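Long-range contacts in Thiol:disulfide interchange protein DsbA (Neisseria meningitidis MC58, PDB 3DVX), which probably acts in the periplasm as a thiol-disulfide oxidoreductase of the thioredoxin family, forming disulfide bonds in exported proteins: residues P67-L72 / R102-S107; V27-G32 / S151-I156. All blocks are in the same frame, centred on the assembly; numbering follows the deposited sequence.

Interaction 1 (P67-L72 / R102-S107); sequences PEMLGL and RLENRS. With SO4 (sulfate ion), chain D.
Glu104 reaches across to Gly71, Leu72 and Met69, and it contributes 100 of the 234 Å² buried between residues 67-72 and 102-107, the largest share of any residue. The backbone approach is closest at Gly71, whose CA is 3.6 Å from the CA of Glu104. Gly71 meets Glu104 through its backbone, Gly71 C also lying 3.6 Å from Glu104 CA.

The side-chain contacts are of van der Waals type, and no hydrogen bond crosses the contact. Glu104 CB packs 3.6 Å from the backbone N of Leu72. The Leu72 and Glu104 side chains lie side by side, pointing the same way (Leu72 CG to Glu104 CB 4.1 Å). With chi1 at 75°, Glu104 CG sits between its own backbone N and carbonyl carbon; a bend at chi2 then carries the carboxylate past the end of Met69, a selenomethionine, where Glu104 OE1 is 3.3 Å from Met69 SE. The apolar part is thinner: Leu72 CD2 meets Leu103 CB at 4.2 Å, and both leucines also pack on Val96 of helix 85-98.

Backbone hydrogen bonds shape each segment on its own. A type I turn from Arg102 to Asn105 is closed by Asn105 N to Arg102 O (3.1 Å). Asn105 is the N-cap of helix 106-115, its OD1 accepting from Val108 N. At this helix start a sulfate, probably from the crystallisation liquor, takes a weak hydrogen bond from Arg106 N to O2 (3.0 Å, 128°).

The arrangement sets the N-terminal end of helix 70-81 against the turn leading into helix 106-115, consistent with the helical domain that DsbA proteins carry inserted in the thioredoxin fold.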
loop_
_atom_site.group_PDB
_atom_site.type_symbol
_atom_site.label_atom_id
_atom_site.label_comp_id
_atom_site.label_asym_id
_atom_site.label_seq_id
_atom_site.Cartn_x
_atom_site.Cartn_y
_atom_site.Cartn_z
ATOM N N PRO A 67 -17.366 6.834 -2.411
ATOM C CA PRO A 67 -17.928 6.008 -3.460
ATOM C C PRO A 67 -17.469 6.304 -4.898
ATOM O O PRO A 67 -17.155 5.376 -5.631
ATOM C CB PRO A 67 -19.426 6.277 -3.294
ATOM C CG PRO A 67 -19.583 6.571 -1.767
ATOM C CD PRO A 67 -18.191 6.727 -1.195
ATOM N N GLU A 68 -17.430 7.569 -5.302
ATOM C CA GLU A 68 -17.039 7.922 -6.674
ATOM C C GLU A 68 -15.618 7.498 -7.020
ATOM O O GLU A 68 -15.281 7.369 -8.192
ATOM C CB GLU A 68 -17.159 9.433 -6.920
ATOM C CG GLU A 68 -18.587 9.977 -6.966
ATOM C CD GLU A 68 -19.195 10.184 -5.583
ATOM O OE1 GLU A 68 -20.248 10.858 -5.492
ATOM O OE2 GLU A 68 -18.632 9.672 -4.587
HETATM N N MSE A 69 -14.787 7.291 -6.004
HETATM C CA MSE A 69 -13.376 6.967 -6.219
HETATM C C MSE A 69 -13.016 5.508 -5.892
HETATM O O MSE A 69 -11.852 5.181 -5.676
HETATM C CB MSE A 69 -12.504 7.954 -5.429
HETATM C CG MSE A 69 -12.695 9.412 -5.880
HETATM SE SE MSE A 69 -12.249 9.702 -7.781
HETATM C CE MSE A 69 -13.829 10.692 -8.391
ATOM N N LEU A 70 -14.019 4.635 -5.899
ATOM C CA LEU A 70 -13.824 3.198 -5.704
ATOM C C LEU A 70 -12.999 2.626 -6.863
ATOM O O LEU A 70 -12.232 1.685 -6.685
ATOM C CB LEU A 70 -15.184 2.488 -5.649
ATOM C CG LEU A 70 -15.501 1.383 -4.630
ATOM C CD1 LEU A 70 -16.315 0.315 -5.332
ATOM C CD2 LEU A 70 -14.289 0.760 -3.977
ATOM N N GLY A 71 -13.167 3.203 -8.048
ATOM C CA GLY A 71 -12.391 2.809 -9.218
ATOM C C GLY A 71 -10.878 2.944 -9.079
ATOM O O GLY A 71 -10.127 2.144 -9.626
ATOM N N LEU A 72 -10.416 3.965 -8.369
ATOM C CA LEU A 72 -8.999 4.061 -8.062
ATOM C C LEU A 72 -8.615 2.880 -7.171
ATOM O O LEU A 72 -7.551 2.275 -7.342
ATOM C CB LEU A 72 -8.670 5.381 -7.356
ATOM C CG LEU A 72 -8.701 6.699 -8.144
ATOM C CD1 LEU A 72 -8.136 7.807 -7.286
ATOM C CD2 LEU A 72 -7.943 6.626 -9.437
ATOM N N ARG A 102 -8.530 10.202 -15.177
ATOM C CA ARG A 102 -9.527 9.614 -14.299
ATOM C C ARG A 102 -9.559 8.100 -14.485
ATOM O O ARG A 102 -10.413 7.557 -15.183
ATOM C CB ARG A 102 -10.898 10.230 -14.551
ATOM C CG ARG A 102 -10.856 11.685 -15.010
ATOM C CD ARG A 102 -12.248 12.226 -15.186
ATOM N NE ARG A 102 -13.184 11.117 -15.327
ATOM C CZ ARG A 102 -14.298 11.156 -16.045
ATOM N NH1 ARG A 102 -14.648 12.268 -16.688
ATOM N NH2 ARG A 102 -15.070 10.076 -16.107
ATOM N N LEU A 103 -8.610 7.429 -13.846
ATOM C CA LEU A 103 -8.484 5.989 -13.958
ATOM C C LEU A 103 -9.593 5.261 -13.200
ATOM O O LEU A 103 -9.800 4.065 -13.401
ATOM C CB LEU A 103 -7.119 5.528 -13.434
ATOM C CG LEU A 103 -5.889 5.909 -14.249
ATOM C CD1 LEU A 103 -4.660 5.252 -13.648
ATOM C CD2 LEU A 103 -6.051 5.510 -15.695
ATOM N N GLU A 104 -10.298 5.959 -12.318
ATOM C CA GLU A 104 -11.435 5.342 -11.656
ATOM C C GLU A 104 -12.493 5.011 -12.703
ATOM O O GLU A 104 -13.308 4.102 -12.521
ATOM C CB GLU A 104 -12.017 6.266 -10.596
ATOM C CG GLU A 104 -12.824 7.439 -11.146
ATOM C CD GLU A 104 -11.979 8.659 -11.389
ATOM O OE1 GLU A 104 -12.468 9.774 -11.104
ATOM O OE2 GLU A 104 -10.824 8.507 -11.845
ATOM N N ASN A 105 -12.471 5.771 -13.798
ATOM C CA ASN A 105 -13.308 5.488 -14.959
ATOM C C ASN A 105 -12.724 4.359 -15.780
ATOM O O ASN A 105 -11.520 4.334 -16.047
ATOM C CB ASN A 105 -13.437 6.714 -15.858
ATOM C CG ASN A 105 -14.557 6.569 -16.857
ATOM O OD1 ASN A 105 -14.352 6.091 -17.974
ATOM N ND2 ASN A 105 -15.762 6.943 -16.446
ATOM N N ARG A 106 -13.591 3.445 -16.204
ATOM C CA ARG A 106 -13.161 2.222 -16.876
ATOM C C ARG A 106 -12.776 2.461 -18.345
ATOM O O ARG A 106 -11.749 1.971 -18.801
ATOM C CB ARG A 106 -14.253 1.153 -16.724
ATOM C CG ARG A 106 -14.057 -0.149 -17.492
ATOM C CD ARG A 106 -12.605 -0.492 -17.717
ATOM N NE ARG A 106 -12.482 -1.816 -18.307
ATOM C CZ ARG A 106 -11.957 -2.064 -19.501
ATOM N NH1 ARG A 106 -11.478 -1.086 -20.257
ATOM N NH2 ARG A 106 -11.903 -3.309 -19.939
ATOM N N SER A 107 -13.576 3.221 -19.082
ATOM C CA SER A 107 -13.214 3.570 -20.455
ATOM C C SER A 107 -11.844 4.241 -20.490
ATOM O O SER A 107 -11.008 3.898 -21.313
ATOM C CB SER A 107 -14.251 4.480 -21.069
HETATM S S SO4 D . -17.274 2.561 -14.767
HETATM O O1 SO4 D . -18.024 2.312 -13.538
HETATM O O2 SO4 D . -15.886 2.832 -14.396
HETATM O O3 SO4 D . -17.355 1.378 -15.625
HETATM O O4 SO4 D . -17.816 3.705 -15.506
#

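Interaction 2 (V27-G32 / S151-I156)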
loop_
_atom_site.group_PDB
_atom_site.type_symbol
_atom_site.label_atom_id
_atom_site.label_comp_id
_atom_site.label_asym_id
_atom_site.label_seq_id
_atom_site.Cartn_x
_atom_site.Cartn_y
_atom_site.Cartn_z
ATOM N N VAL A 27 4.130 -5.619 6.318
ATOM C CA VAL A 27 4.227 -4.164 6.281
ATOM C C VAL A 27 3.050 -3.674 5.451
ATOM O O VAL A 27 2.935 -4.009 4.271
ATOM C CB VAL A 27 5.567 -3.684 5.674
ATOM C CG1 VAL A 27 5.614 -2.166 5.639
ATOM C CG2 VAL A 27 6.754 -4.234 6.466
ATOM N N LEU A 28 2.158 -2.909 6.068
ATOM C CA LEU A 28 0.911 -2.518 5.421
ATOM C C LEU A 28 0.946 -1.039 5.118
ATOM O O LEU A 28 1.299 -0.227 5.979
ATOM C CB LEU A 28 -0.291 -2.852 6.324
ATOM C CG LEU A 28 -1.674 -2.234 6.039
ATOM C CD1 LEU A 28 -2.108 -2.384 4.578
ATOM C CD2 LEU A 28 -2.725 -2.844 6.953
ATOM N N GLU A 29 0.588 -0.676 3.892
ATOM C CA GLU A 29 0.488 0.734 3.548
ATOM C C GLU A 29 -0.846 1.085 2.926
ATOM O O GLU A 29 -1.201 0.547 1.888
ATOM C CB GLU A 29 1.578 1.147 2.585
ATOM C CG GLU A 29 1.724 2.652 2.569
ATOM C CD GLU A 29 1.749 3.233 1.181
ATOM O OE1 GLU A 29 1.514 2.488 0.213
ATOM O OE2 GLU A 29 1.997 4.445 1.053
ATOM N N PHE A 30 -1.575 1.990 3.576
ATOM C CA PHE A 30 -2.734 2.627 2.964
ATOM C C PHE A 30 -2.227 3.826 2.189
ATOM O O PHE A 30 -1.263 4.456 2.595
ATOM C CB PHE A 30 -3.758 3.061 4.021
ATOM C CG PHE A 30 -4.418 1.907 4.709
ATOM C CD1 PHE A 30 -5.499 1.270 4.132
ATOM C CD2 PHE A 30 -3.929 1.430 5.913
ATOM C CE1 PHE A 30 -6.086 0.204 4.746
ATOM C CE2 PHE A 30 -4.519 0.358 6.528
ATOM C CZ PHE A 30 -5.590 -0.257 5.948
ATOM N N PHE A 31 -2.882 4.131 1.078
ATOM C CA PHE A 31 -2.435 5.186 0.197
ATOM C C PHE A 31 -3.566 5.571 -0.727
ATOM O O PHE A 31 -4.586 4.900 -0.784
ATOM C CB PHE A 31 -1.222 4.721 -0.642
ATOM C CG PHE A 31 -1.570 3.735 -1.746
ATOM C CD1 PHE A 31 -1.709 4.156 -3.053
ATOM C CD2 PHE A 31 -1.747 2.384 -1.470
ATOM C CE1 PHE A 31 -2.024 3.250 -4.053
ATOM C CE2 PHE A 31 -2.064 1.488 -2.466
ATOM C CZ PHE A 31 -2.198 1.918 -3.754
ATOM N N GLY A 32 -3.371 6.664 -1.450
ATOM C CA GLY A 32 -4.213 7.001 -2.580
ATOM C C GLY A 32 -3.309 7.478 -3.698
ATOM O O GLY A 32 -2.225 8.002 -3.456
ATOM N N SER A 151 -5.893 9.350 6.882
ATOM C CA SER A 151 -4.751 10.005 6.250
ATOM C C SER A 151 -3.828 9.009 5.563
ATOM O O SER A 151 -3.571 7.922 6.065
ATOM C CB SER A 151 -3.952 10.802 7.271
ATOM O OG SER A 151 -3.235 9.937 8.126
ATOM N N THR A 152 -3.328 9.408 4.403
ATOM C CA THR A 152 -2.377 8.607 3.651
ATOM C C THR A 152 -1.059 9.348 3.563
ATOM O O THR A 152 -1.046 10.569 3.508
ATOM C CB THR A 152 -2.878 8.358 2.226
ATOM O OG1 THR A 152 -3.364 9.587 1.676
ATOM C CG2 THR A 152 -3.998 7.335 2.225
ATOM N N PRO A 153 0.056 8.613 3.534
ATOM C CA PRO A 153 0.130 7.169 3.696
ATOM C C PRO A 153 0.083 6.761 5.155
ATOM O O PRO A 153 0.623 7.459 5.991
ATOM C CB PRO A 153 1.498 6.824 3.093
ATOM C CG PRO A 153 2.320 8.029 3.337
ATOM C CD PRO A 153 1.377 9.207 3.264
ATOM N N THR A 154 -0.565 5.641 5.457
ATOM C CA THR A 154 -0.572 5.103 6.815
ATOM C C THR A 154 0.142 3.781 6.751
ATOM O O THR A 154 -0.249 2.911 5.985
ATOM C CB THR A 154 -2.004 4.828 7.354
ATOM O OG1 THR A 154 -2.832 5.989 7.212
ATOM C CG2 THR A 154 -1.957 4.429 8.817
ATOM N N VAL A 155 1.190 3.621 7.542
ATOM C CA VAL A 155 1.932 2.363 7.548
ATOM C C VAL A 155 1.801 1.666 8.901
ATOM O O VAL A 155 2.160 2.214 9.951
ATOM C CB VAL A 155 3.424 2.563 7.186
ATOM C CG1 VAL A 155 4.144 1.228 7.184
ATOM C CG2 VAL A 155 3.557 3.267 5.823
ATOM N N ILE A 156 1.256 0.457 8.854
ATOM C CA ILE A 156 1.123 -0.386 10.023
ATOM C C ILE A 156 2.002 -1.602 9.775
ATOM O O ILE A 156 1.792 -2.336 8.815
ATOM C CB ILE A 156 -0.335 -0.840 10.219
ATOM C CG1 ILE A 156 -1.252 0.370 10.374
ATOM C CG2 ILE A 156 -0.460 -1.734 11.426
ATOM C CD1 ILE A 156 -2.685 0.090 9.985
#
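Leu28 and Phe30 are bound to Ile156 and Thr154 by four backbone hydrogen bonds, two per pair. The shortest is Leu28 N to Ile156 O at 2.8 Å; the longest runs from Thr154 N to Phe30 O, 3.2 Å. These are the hydrogen-bonded pairs of an antiparallel register, with Glu29 and Val155 the non-hydrogen-bonded pair between them. The axes of strand segments 27-31 and 154-156 approach to 4.7 Å, their N-to-C directions 163° apart.

Packing is dense on the face carrying Leu28, Phe30, Thr154 and Ile156. Ile156 CD1 meets the edge of the Phe30 ring, 3.9 Å from Phe30 CE2 and in its plane, while Leu28 CD1 lies over one ring face near the rim. On the other face, Val27 CG1 touches Val155 CG1 (4.0 Å). Glu29 turns CG away from its own N (chi1 -163°), which brings CG to 3.8 Å from Val155 CG2.

The regular pairing ends after Phe30 and Thr154. Pro153, preceded by a cis peptide as in the cis-proline loop of thioredoxin folds, touches Cys38. Thr152 still sets CG2 3.3 Å from Phe31 CA and meets Cys35 and Cys38; the looser, partly exposed end begins at Ser151.

Strand 25-31 thus lies between strands 154-157 and 56-62, with Leu45 of helix 36-51 against Glu29 and Ile176 of helix 168-187 against Val27 and Val155.

In the fold
Interaction 2 pairs two inner strands of the mixed sheet in the thioredoxin domain, while interaction 1 joins helices peripheral to it; their centres are about 20 Å apart, and their nearest atoms about 6 Å. Along the chain the order is 27-32, 67-72, 102-107, 151-156, so both halves of interaction 1 fall between the two strands paired in interaction 2. The intervening chain is largely helical, consistent with a helical domain inserted into a thioredoxin fold. The cis-proline end of interaction 2 faces the cysteines of the CxxC directly, whereas Leu72 of interaction 1 touches Phe34, the residue before them. This is consistent with an active site lying near the junction of the two parts, as in other DsbA proteins.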